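Local structure of carboxylesterase (Ferroplasma acidiphilum, 3WJ2) at residues I58-R63 with F127-D132; T64-M69 with S112-L117; A78-H83 with I150-D155. The protein probably hydrolyses carboxylic esters, as a carboxylesterase of the alpha/beta-hydrolase fold from an acid-loving archaeon. One frame throughout, in Å; residues are numbered along the deposited sequence.

Interaction 1: I58-R63 with F127-D132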
loop_
_atom_site.group_PDB
_atom_site.type_symbol
_atom_site.label_atom_id
_atom_site.label_comp_id
_atom_site.label_asym_id
_atom_site.label_seq_id
_atom_site.Cartn_x
_atom_site.Cartn_y
_atom_site.Cartn_z
ATOM N N ILE B 58 1.393 37.685 24.244
ATOM C CA ILE B 58 1.074 36.631 25.217
ATOM C C ILE B 58 2.250 36.631 26.162
ATOM O O ILE B 58 3.331 36.205 25.810
ATOM C CB ILE B 58 0.983 35.191 24.481
ATOM C CG1 ILE B 58 -0.043 35.215 23.334
ATOM C CG2 ILE B 58 0.548 34.073 25.439
ATOM C CD1 ILE B 58 -1.357 35.787 23.698
ATOM N N LYS B 59 2.017 37.127 27.358
ATOM C CA LYS B 59 3.108 37.366 28.340
ATOM C C LYS B 59 3.365 36.143 29.199
ATOM O O LYS B 59 2.825 36.006 30.291
ATOM C CB LYS B 59 2.745 38.604 29.204
ATOM C CG LYS B 59 3.996 39.098 29.888
ATOM C CD LYS B 59 3.668 40.046 31.056
ATOM C CE LYS B 59 4.997 40.545 31.645
ATOM N NZ LYS B 59 6.166 39.585 31.299
ATOM N N LEU B 60 4.110 35.168 28.652
ATOM C CA LEU B 60 4.353 33.932 29.377
ATOM C C LEU B 60 5.564 34.160 30.349
ATOM O O LEU B 60 6.186 35.238 30.333
ATOM C CB LEU B 60 4.781 32.861 28.340
ATOM C CG LEU B 60 3.658 32.588 27.306
ATOM C CD1 LEU B 60 4.107 31.498 26.394
ATOM C CD2 LEU B 60 2.401 32.077 28.072
ATOM N N ASP B 61 5.835 33.171 31.163
ATOM C CA ASP B 61 7.003 33.258 32.076
ATOM C C ASP B 61 8.313 33.248 31.324
ATOM O O ASP B 61 8.621 32.277 30.603
ATOM C CB ASP B 61 6.924 32.145 33.165
ATOM C CG ASP B 61 5.642 32.278 34.064
ATOM O OD1 ASP B 61 4.958 33.401 33.970
ATOM O OD2 ASP B 61 5.390 31.289 34.808
ATOM N N GLY B 62 9.085 34.348 31.414
ATOM C CA GLY B 62 10.380 34.309 30.721
ATOM C C GLY B 62 10.408 34.703 29.262
ATOM O O GLY B 62 11.498 34.771 28.704
ATOM N N ARG B 63 9.245 34.887 28.574
ATOM C CA ARG B 63 9.251 35.243 27.181
ATOM C C ARG B 63 7.850 35.685 26.811
ATOM O O ARG B 63 6.908 35.255 27.415
ATOM C CB ARG B 63 9.704 34.033 26.266
ATOM C CG ARG B 63 8.649 32.912 26.058
ATOM C CD ARG B 63 8.570 31.996 27.316
ATOM N NE ARG B 63 7.817 30.779 26.975
ATOM C CZ ARG B 63 7.270 29.928 27.845
ATOM N NH1 ARG B 63 6.715 28.778 27.390
ATOM N NH2 ARG B 63 7.269 30.175 29.191
ATOM N N PHE B 127 7.460 23.637 22.244
ATOM C CA PHE B 127 6.435 22.843 22.934
ATOM C C PHE B 127 5.901 23.578 24.184
ATOM O O PHE B 127 4.693 23.619 24.429
ATOM C CB PHE B 127 7.062 21.461 23.322
ATOM C CG PHE B 127 6.189 20.714 24.266
ATOM C CD1 PHE B 127 4.990 20.123 23.871
ATOM C CD2 PHE B 127 6.531 20.748 25.640
ATOM C CE1 PHE B 127 4.150 19.494 24.827
ATOM C CE2 PHE B 127 5.673 20.145 26.597
ATOM C CZ PHE B 127 4.475 19.522 26.195
ATOM N N ASN B 128 6.818 24.079 25.040
ATOM C CA ASN B 128 6.403 24.818 26.204
ATOM C C ASN B 128 5.624 26.087 25.810
ATOM O O ASN B 128 4.690 26.457 26.507
ATOM C CB ASN B 128 7.649 25.206 27.029
ATOM C CG ASN B 128 8.257 24.005 27.780
ATOM O OD1 ASN B 128 7.585 22.944 28.007
ATOM N ND2 ASN B 128 9.546 24.168 28.177
ATOM N N ASP B 129 6.000 26.712 24.682
ATOM C CA ASP B 129 5.248 27.846 24.209
ATOM C C ASP B 129 3.796 27.457 23.866
ATOM O O ASP B 129 2.831 28.198 24.151
ATOM C CB ASP B 129 5.933 28.469 23.011
ATOM C CG ASP B 129 7.217 29.125 23.343
ATOM O OD1 ASP B 129 7.547 29.316 24.549
ATOM O OD2 ASP B 129 7.975 29.465 22.407
ATOM N N ALA B 130 3.620 26.351 23.178
ATOM C CA ALA B 130 2.290 25.841 22.808
ATOM C C ALA B 130 1.457 25.491 24.060
ATOM O O ALA B 130 0.333 25.980 24.237
ATOM C CB ALA B 130 2.444 24.650 21.764
ATOM N N TYR B 131 2.046 24.696 24.984
ATOM C CA TYR B 131 1.320 24.320 26.180
ATOM C C TYR B 131 1.027 25.477 27.087
ATOM O O TYR B 131 -0.146 25.657 27.527
ATOM C CB TYR B 131 2.184 23.335 26.921
ATOM C CG TYR B 131 1.589 22.871 28.267
ATOM C CD1 TYR B 131 0.697 21.806 28.308
ATOM C CD2 TYR B 131 1.984 23.490 29.485
ATOM C CE1 TYR B 131 0.187 21.325 29.535
ATOM C CE2 TYR B 131 1.482 22.993 30.744
ATOM C CZ TYR B 131 0.590 21.935 30.718
ATOM O OH TYR B 131 0.057 21.398 31.907
ATOM N N ASP B 132 2.045 26.315 27.285
ATOM C CA ASP B 132 1.851 27.496 28.146
ATOM C C ASP B 132 0.889 28.495 27.522
ATOM O O ASP B 132 0.068 29.083 28.282
ATOM C CB ASP B 132 3.190 28.154 28.476
ATOM C CG ASP B 132 4.041 27.305 29.406
ATOM O OD1 ASP B 132 3.562 26.374 30.151
ATOM O OD2 ASP B 132 5.250 27.599 29.455
HETATM O O HOH W 1 6.574 28.542 31.655
#

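Interaction 2: T64-M69 with S112-L117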
loop_
_atom_site.group_PDB
_atom_site.type_symbol
_atom_site.label_atom_id
_atom_site.label_comp_id
_atom_site.label_asym_id
_atom_site.label_seq_id
_atom_site.Cartn_x
_atom_site.Cartn_y
_atom_site.Cartn_z
ATOM N N THR B 64 7.779 36.574 25.823
ATOM C CA THR B 64 6.490 37.042 25.306
ATOM C C THR B 64 6.378 36.583 23.830
ATOM O O THR B 64 7.366 36.634 23.068
ATOM C CB THR B 64 6.518 38.590 25.367
ATOM O OG1 THR B 64 6.593 38.946 26.765
ATOM C CG2 THR B 64 5.300 39.157 24.720
ATOM N N LEU B 65 5.178 36.090 23.474
ATOM C CA LEU B 65 4.957 35.638 22.105
ATOM C C LEU B 65 3.999 36.627 21.432
ATOM O O LEU B 65 3.011 37.085 22.073
ATOM C CB LEU B 65 4.186 34.309 22.113
ATOM C CG LEU B 65 4.911 33.259 22.990
ATOM C CD1 LEU B 65 4.114 31.914 22.859
ATOM C CD2 LEU B 65 6.381 32.957 22.655
ATOM N N ASN B 66 4.200 36.794 20.145
ATOM C CA ASN B 66 3.154 37.466 19.357
ATOM C C ASN B 66 1.981 36.524 19.115
ATOM O O ASN B 66 2.165 35.295 18.941
ATOM C CB ASN B 66 3.644 37.939 17.994
ATOM C CG ASN B 66 4.664 39.052 18.069
ATOM O OD1 ASN B 66 5.640 39.125 17.270
ATOM N ND2 ASN B 66 4.435 39.936 18.965
ATOM N N ALA B 67 0.754 37.066 19.065
ATOM C CA ALA B 67 -0.468 36.308 18.646
ATOM C C ALA B 67 -1.374 37.195 17.844
ATOM O O ALA B 67 -1.447 38.414 18.138
ATOM C CB ALA B 67 -1.194 35.765 19.774
ATOM N N ARG B 68 -1.975 36.662 16.789
ATOM C CA ARG B 68 -2.974 37.436 16.030
ATOM C C ARG B 68 -4.295 36.734 16.087
ATOM O O ARG B 68 -4.392 35.538 15.685
ATOM C CB ARG B 68 -2.503 37.702 14.601
ATOM C CG ARG B 68 -3.508 38.455 13.769
ATOM C CD ARG B 68 -2.941 38.895 12.455
ATOM N NE ARG B 68 -1.851 39.898 12.625
ATOM C CZ ARG B 68 -0.912 40.239 11.731
ATOM N NH1 ARG B 68 -0.820 39.665 10.493
ATOM N NH2 ARG B 68 0.002 41.168 12.094
ATOM N N MET B 69 -5.351 37.462 16.464
ATOM C CA MET B 69 -6.683 36.951 16.568
ATOM C C MET B 69 -7.542 37.397 15.367
ATOM O O MET B 69 -7.473 38.564 14.938
ATOM C CB MET B 69 -7.320 37.491 17.842
ATOM C CG MET B 69 -8.612 36.935 18.164
ATOM S SD MET B 69 -10.042 37.457 17.224
ATOM C CE MET B 69 -10.177 39.311 17.252
ATOM N N SER B 112 -3.610 32.897 16.046
ATOM C CA SER B 112 -2.379 32.341 15.493
ATOM C C SER B 112 -1.224 32.747 16.375
ATOM O O SER B 112 -0.962 33.955 16.635
ATOM C CB SER B 112 -2.258 32.849 14.043
ATOM O OG SER B 112 -0.982 32.446 13.523
ATOM N N ILE B 113 -0.528 31.748 16.943
ATOM C CA ILE B 113 0.516 32.021 17.943
ATOM C C ILE B 113 1.913 31.798 17.436
ATOM O O ILE B 113 2.225 30.777 16.787
ATOM C CB ILE B 113 0.282 31.138 19.197
ATOM C CG1 ILE B 113 -1.048 31.544 19.848
ATOM C CG2 ILE B 113 1.414 31.276 20.217
ATOM C CD1 ILE B 113 -1.654 30.402 20.661
ATOM N N GLU B 114 2.756 32.806 17.639
ATOM C CA GLU B 114 4.170 32.708 17.257
ATOM C C GLU B 114 5.042 32.101 18.322
ATOM O O GLU B 114 5.721 32.846 19.100
ATOM C CB GLU B 114 4.803 34.081 16.864
ATOM C CG GLU B 114 4.724 34.291 15.451
ATOM C CD GLU B 114 5.312 35.644 15.037
ATOM O OE1 GLU B 114 5.987 36.384 15.827
ATOM O OE2 GLU B 114 4.959 35.971 13.912
ATOM N N TYR B 115 5.177 30.767 18.309
ATOM C CA TYR B 115 6.138 30.117 19.222
ATOM C C TYR B 115 7.558 30.279 18.780
ATOM O O TYR B 115 7.811 30.727 17.643
ATOM C CB TYR B 115 5.774 28.597 19.285
ATOM C CG TYR B 115 5.787 27.903 17.900
ATOM C CD1 TYR B 115 7.002 27.355 17.385
ATOM C CD2 TYR B 115 4.594 27.850 17.115
ATOM C CE1 TYR B 115 6.951 26.731 16.133
ATOM C CE2 TYR B 115 4.575 27.149 15.896
ATOM C CZ TYR B 115 5.763 26.639 15.447
ATOM O OH TYR B 115 5.883 26.001 14.223
ATOM N N ARG B 116 8.483 29.998 19.678
ATOM C CA ARG B 116 9.947 30.253 19.428
ATOM C C ARG B 116 10.478 29.151 18.492
ATOM O O ARG B 116 10.085 27.946 18.574
ATOM C CB ARG B 116 10.696 30.311 20.734
ATOM C CG ARG B 116 10.272 31.621 21.497
ATOM C CD ARG B 116 10.880 31.629 22.924
ATOM N NE ARG B 116 10.363 30.487 23.686
ATOM C CZ ARG B 116 10.812 30.056 24.864
ATOM N NH1 ARG B 116 11.877 30.749 25.367
ATOM N NH2 ARG B 116 10.290 29.000 25.482
ATOM N N LEU B 117 11.404 29.547 17.618
ATOM C CA LEU B 117 11.862 28.691 16.555
ATOM C C LEU B 117 13.299 28.231 16.779
ATOM O O LEU B 117 14.131 28.877 17.397
ATOM C CB LEU B 117 11.783 29.440 15.176
ATOM C CG LEU B 117 10.374 29.893 14.903
ATOM C CD1 LEU B 117 10.453 30.913 13.650
ATOM C CD2 LEU B 117 9.499 28.689 14.591
HETATM O O HOH W 2 6.643 36.046 18.771
#

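Interaction 3: A78-H83 with I150-D155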
loop_
_atom_site.group_PDB
_atom_site.type_symbol
_atom_site.label_atom_id
_atom_site.label_comp_id
_atom_site.label_asym_id
_atom_site.label_seq_id
_atom_site.Cartn_x
_atom_site.Cartn_y
_atom_site.Cartn_z
ATOM N N ALA B 78 -12.962 29.660 20.385
ATOM C CA ALA B 78 -11.716 29.916 19.696
ATOM C C ALA B 78 -10.947 28.658 19.422
ATOM O O ALA B 78 -11.010 27.706 20.227
ATOM C CB ALA B 78 -10.784 30.837 20.508
ATOM N N ILE B 79 -10.133 28.743 18.366
ATOM C CA ILE B 79 -9.049 27.732 18.136
ATOM C C ILE B 79 -7.711 28.458 18.249
ATOM O O ILE B 79 -7.517 29.474 17.595
ATOM C CB ILE B 79 -9.244 27.170 16.743
ATOM C CG1 ILE B 79 -10.455 26.302 16.594
ATOM C CG2 ILE B 79 -7.960 26.452 16.253
ATOM C CD1 ILE B 79 -10.517 25.031 17.495
ATOM N N LEU B 80 -6.792 27.928 19.066
ATOM C CA LEU B 80 -5.413 28.431 19.070
ATOM C C LEU B 80 -4.710 27.688 17.934
ATOM O O LEU B 80 -4.732 26.443 17.928
ATOM C CB LEU B 80 -4.737 28.193 20.401
ATOM C CG LEU B 80 -5.631 28.576 21.589
ATOM C CD1 LEU B 80 -4.739 28.365 22.852
ATOM C CD2 LEU B 80 -6.186 29.952 21.476
ATOM N N TYR B 81 -4.087 28.429 17.024
ATOM C CA TYR B 81 -3.480 27.834 15.806
ATOM C C TYR B 81 -2.001 27.976 15.910
ATOM O O TYR B 81 -1.444 29.091 16.100
ATOM C CB TYR B 81 -4.002 28.551 14.523
ATOM C CG TYR B 81 -3.659 27.664 13.344
ATOM C CD1 TYR B 81 -4.579 26.647 12.992
ATOM C CD2 TYR B 81 -2.436 27.815 12.692
ATOM C CE1 TYR B 81 -4.269 25.771 11.930
ATOM C CE2 TYR B 81 -2.094 26.864 11.643
ATOM C CZ TYR B 81 -3.017 25.861 11.341
ATOM O OH TYR B 81 -2.686 24.942 10.364
ATOM N N TYR B 82 -1.273 26.875 15.730
ATOM C CA TYR B 82 0.176 26.900 15.728
ATOM C C TYR B 82 0.699 26.537 14.350
ATOM O O TYR B 82 0.513 25.453 13.790
ATOM C CB TYR B 82 0.803 25.875 16.785
ATOM C CG TYR B 82 0.228 26.147 18.184
ATOM C CD1 TYR B 82 0.813 27.056 18.994
ATOM C CD2 TYR B 82 -0.990 25.484 18.613
ATOM C CE1 TYR B 82 0.230 27.415 20.220
ATOM C CE2 TYR B 82 -1.540 25.816 19.848
ATOM C CZ TYR B 82 -0.877 26.733 20.645
ATOM O OH TYR B 82 -1.410 27.143 21.854
ATOM N N HIS B 83 1.357 27.525 13.713
ATOM C CA HIS B 83 1.702 27.342 12.279
ATOM C C HIS B 83 2.779 26.278 12.090
ATOM O O HIS B 83 3.508 25.860 13.044
ATOM C CB HIS B 83 2.339 28.714 11.768
ATOM C CG HIS B 83 3.664 29.083 12.395
ATOM N ND1 HIS B 83 4.885 28.625 11.938
ATOM C CD2 HIS B 83 3.939 29.913 13.420
ATOM C CE1 HIS B 83 5.831 29.126 12.703
ATOM N NE2 HIS B 83 5.273 29.900 13.611
ATOM N N ILE B 150 -12.299 26.449 23.951
ATOM C CA ILE B 150 -11.006 26.643 23.236
ATOM C C ILE B 150 -10.470 25.327 22.796
ATOM O O ILE B 150 -10.295 24.422 23.654
ATOM C CB ILE B 150 -10.039 27.338 24.183
ATOM C CG1 ILE B 150 -10.646 28.707 24.638
ATOM C CG2 ILE B 150 -8.683 27.589 23.474
ATOM C CD1 ILE B 150 -9.769 29.376 25.690
ATOM N N GLY B 151 -10.193 25.230 21.478
ATOM C CA GLY B 151 -9.467 24.021 20.909
ATOM C C GLY B 151 -8.104 24.475 20.421
ATOM O O GLY B 151 -7.723 25.627 20.541
ATOM N N VAL B 152 -7.372 23.478 19.960
ATOM C CA VAL B 152 -6.022 23.745 19.434
ATOM C C VAL B 152 -5.883 23.110 18.088
ATOM O O VAL B 152 -6.562 22.141 17.774
ATOM C CB VAL B 152 -4.892 23.273 20.358
ATOM C CG1 VAL B 152 -4.930 24.079 21.692
ATOM C CG2 VAL B 152 -4.975 21.734 20.676
ATOM N N ALA B 153 -4.987 23.695 17.270
ATOM C CA ALA B 153 -4.869 23.202 15.886
ATOM C C ALA B 153 -3.511 23.555 15.349
ATOM O O ALA B 153 -2.859 24.466 15.893
ATOM C CB ALA B 153 -5.951 23.873 15.063
ATOM N N GLY B 154 -3.112 22.887 14.296
ATOM C CA GLY B 154 -1.830 23.335 13.609
ATOM C C GLY B 154 -1.617 22.499 12.342
ATOM O O GLY B 154 -2.451 21.668 12.031
ATOM N N ASP B 155 -0.587 22.866 11.620
ATOM C CA ASP B 155 -0.138 22.053 10.481
ATOM C C ASP B 155 1.287 21.740 10.610
ATOM O O ASP B 155 2.091 22.480 11.105
ATOM C CB ASP B 155 -0.414 22.822 9.167
ATOM C CG ASP B 155 0.318 24.140 9.064
ATOM O OD1 ASP B 155 -0.013 25.086 9.824
ATOM O OD2 ASP B 155 1.316 24.273 8.301
#

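Interaction 1: I58-R63 with F127-D132
Leu-60 and Asp-132 bring the two backbones nearest, with 7.0 Å between their CA atoms, where the type II beta turn from Leu-60 to Arg-63 meets helix 125-139. In this alpha/beta hydrolase the contact ties the hairpin of strands 52-60 and 63-71, at one edge of the central sheet, to a helix packed on that sheet. Arg-63 does most of the work, in a salt-bridge network with Asp-129 and Asp-132. Its CG stands between the backbone N and the carbonyl carbon (chi1 75°), a bend at chi2 (-77°) follows, and the guanidinium ends beside the helix. The guanidinium takes Asp-129 side-on, both nitrogens sharing one oxygen: Arg-63 NE lies 2.8 Å from Asp-129 OD1, nearly in line with the C-O bond, and Arg-63 NH1 lies 3.0 Å from the same OD1, on its anti lone pair. The other oxygen, OD2, is held by Arg-116. Arg-63 NH1 also donates to Asp-132 OD2 at 2.8 Å, from the anti side and 20° out of the carboxylate plane. On the turn itself, Asp-61 O accepts from Arg-63 NH2 at 2.9 Å in the guanidinium plane, which helps fix the rotation of the group. Leu-60 lays CD1 over one guanidinium face, toward its rim, and CD2 against the Asp-132 carbonyl. A water bridges Arg-63 and Asp-132, 3.0 Å from Arg-63 NH2 and 2.7 Å from Asp-132 OD2.

Interaction 2: T64-M69 with S112-L117
Leu-65 reaches over Ile-113 and Glu-114, its CD1 meeting Ile-113 CG2 at 3.8 Å and its CD2 lying 3.6 Å from the carbonyl oxygen of Glu-114. With chi1 at -54° its CG stands beside its own backbone N, anti to the carbonyl carbon, and the isobutyl group extends toward Glu-114 and Arg-116, where CD2 also approaches the CG of Arg-116. Ala-67, two residues on, adds its methyl to the same side of the sheet, beside Ile-113 CG1. Glu-114 and Asn-66 pair up next. Glu-114 N donates to Asn-66 O at 2.9 Å, a bond close to straight, and their side chains lie side by side, pointing the same way, with the amide and carboxylate planes 63° apart. A water joins them, accepting from Asn-66 N and donating to Glu-114 OE1, 3.0 Å away, while Glu-114 OE2 is taken by Ile-92 N; both carboxylate oxygens are thus held. Beyond this pair the strands settle into regular antiparallel pairing: Ala-67 faces Ile-113 without hydrogen bonds, and Arg-68 and Ser-112 bond both ways, Arg-68 N to Ser-112 O at 2.9 Å and Ser-112 N to Arg-68 O at 2.8 Å. Such an antiparallel seam, joining an N-terminal hairpin to the parallel strands, is characteristic of the central sheet of alpha/beta hydrolases.

Interaction 3: A78-H83 with I150-D155
Ala-78 starts the pairing of two neighbouring parallel strands in the middle of the alpha/beta-hydrolase sheet; residue for residue, 78-82 faces 150-154, and the directions of the two strands differ by 27°. Its carbonyl O accepts from Gly-151 N. Ile-79 packs its CD1 over the Gly-151 backbone, where a CB would collide with it, and presses CG2 on Ala-153 CB at 3.5 Å, a tight fit for two carbons. Leu-80 turns both its N and its O to the 150-155 strand, N to Gly-151 O at 2.9 Å and O to Ala-153 N at 2.8 Å, while on the opposite face from Ile-79 its CG rests on Ile-150 CG2. Tyr-81 returns to the face of Ile-79. CG of Tyr-81 stands anti to the backbone N (chi1 -164°), on the side of the sheet where the ring meets Ala-153 and Gly-154: Tyr-81 CD1 lies on Ala-153 CB at 3.7 Å, and one ring face lies over Gly-154 CA, a CH-pi contact 4.0 Å from the ring centroid. Tyr-81 OH donates to Asp-155 OD1 at 2.7 Å, with ring and carboxylate nearly coplanar, and also bonds Tyr-98; Asp-155 OD2 is held by Tyr-95. A phenylalanine in place of Tyr-81 would probably leave Asp-155 OD1 without its hydroxyl donor and the carboxylate freer to turn. Gly-154 and Asp-155 open the GDSAG sequence of what is probably the nucleophile elbow, with Ser-156 next. Tyr-82 donates N to Ala-153 O and sets its ring edge against Val-152 CG1; its hydroxyl pairs with Ser-133. His-83, which opens an HGGG sequence of the kind that forms the oxyanion hole in related esterases, brings its CA to 3.7 Å from Asp-155 OD1.

In the fold
All three contacts involve one mixed sheet: interaction 1 fastens its edge hairpin to a helix, while interactions 2 and 3 pair strands within it. They run inward: interaction 1 lies about 17 Å from the centre of the chain, interaction 2 about 13 Å and interaction 3 about 8 Å (centre to centre). Asp-129 OD2 meets Arg-116 NE in a 2.9 Å salt bridge between the first two, and Leu-60 CD1 packs on Leu-65 CD1. Strand 109-113 then passes the pairing on, Ile-113 N lying 2.9 Å from Tyr-81 O. Closer to the probable active site, Tyr-115 stacks on His-83, its OH 2.7 Å from His-83 O, and touches the putative nucleophile elbow, so interactions 2 and 3 meet beside it.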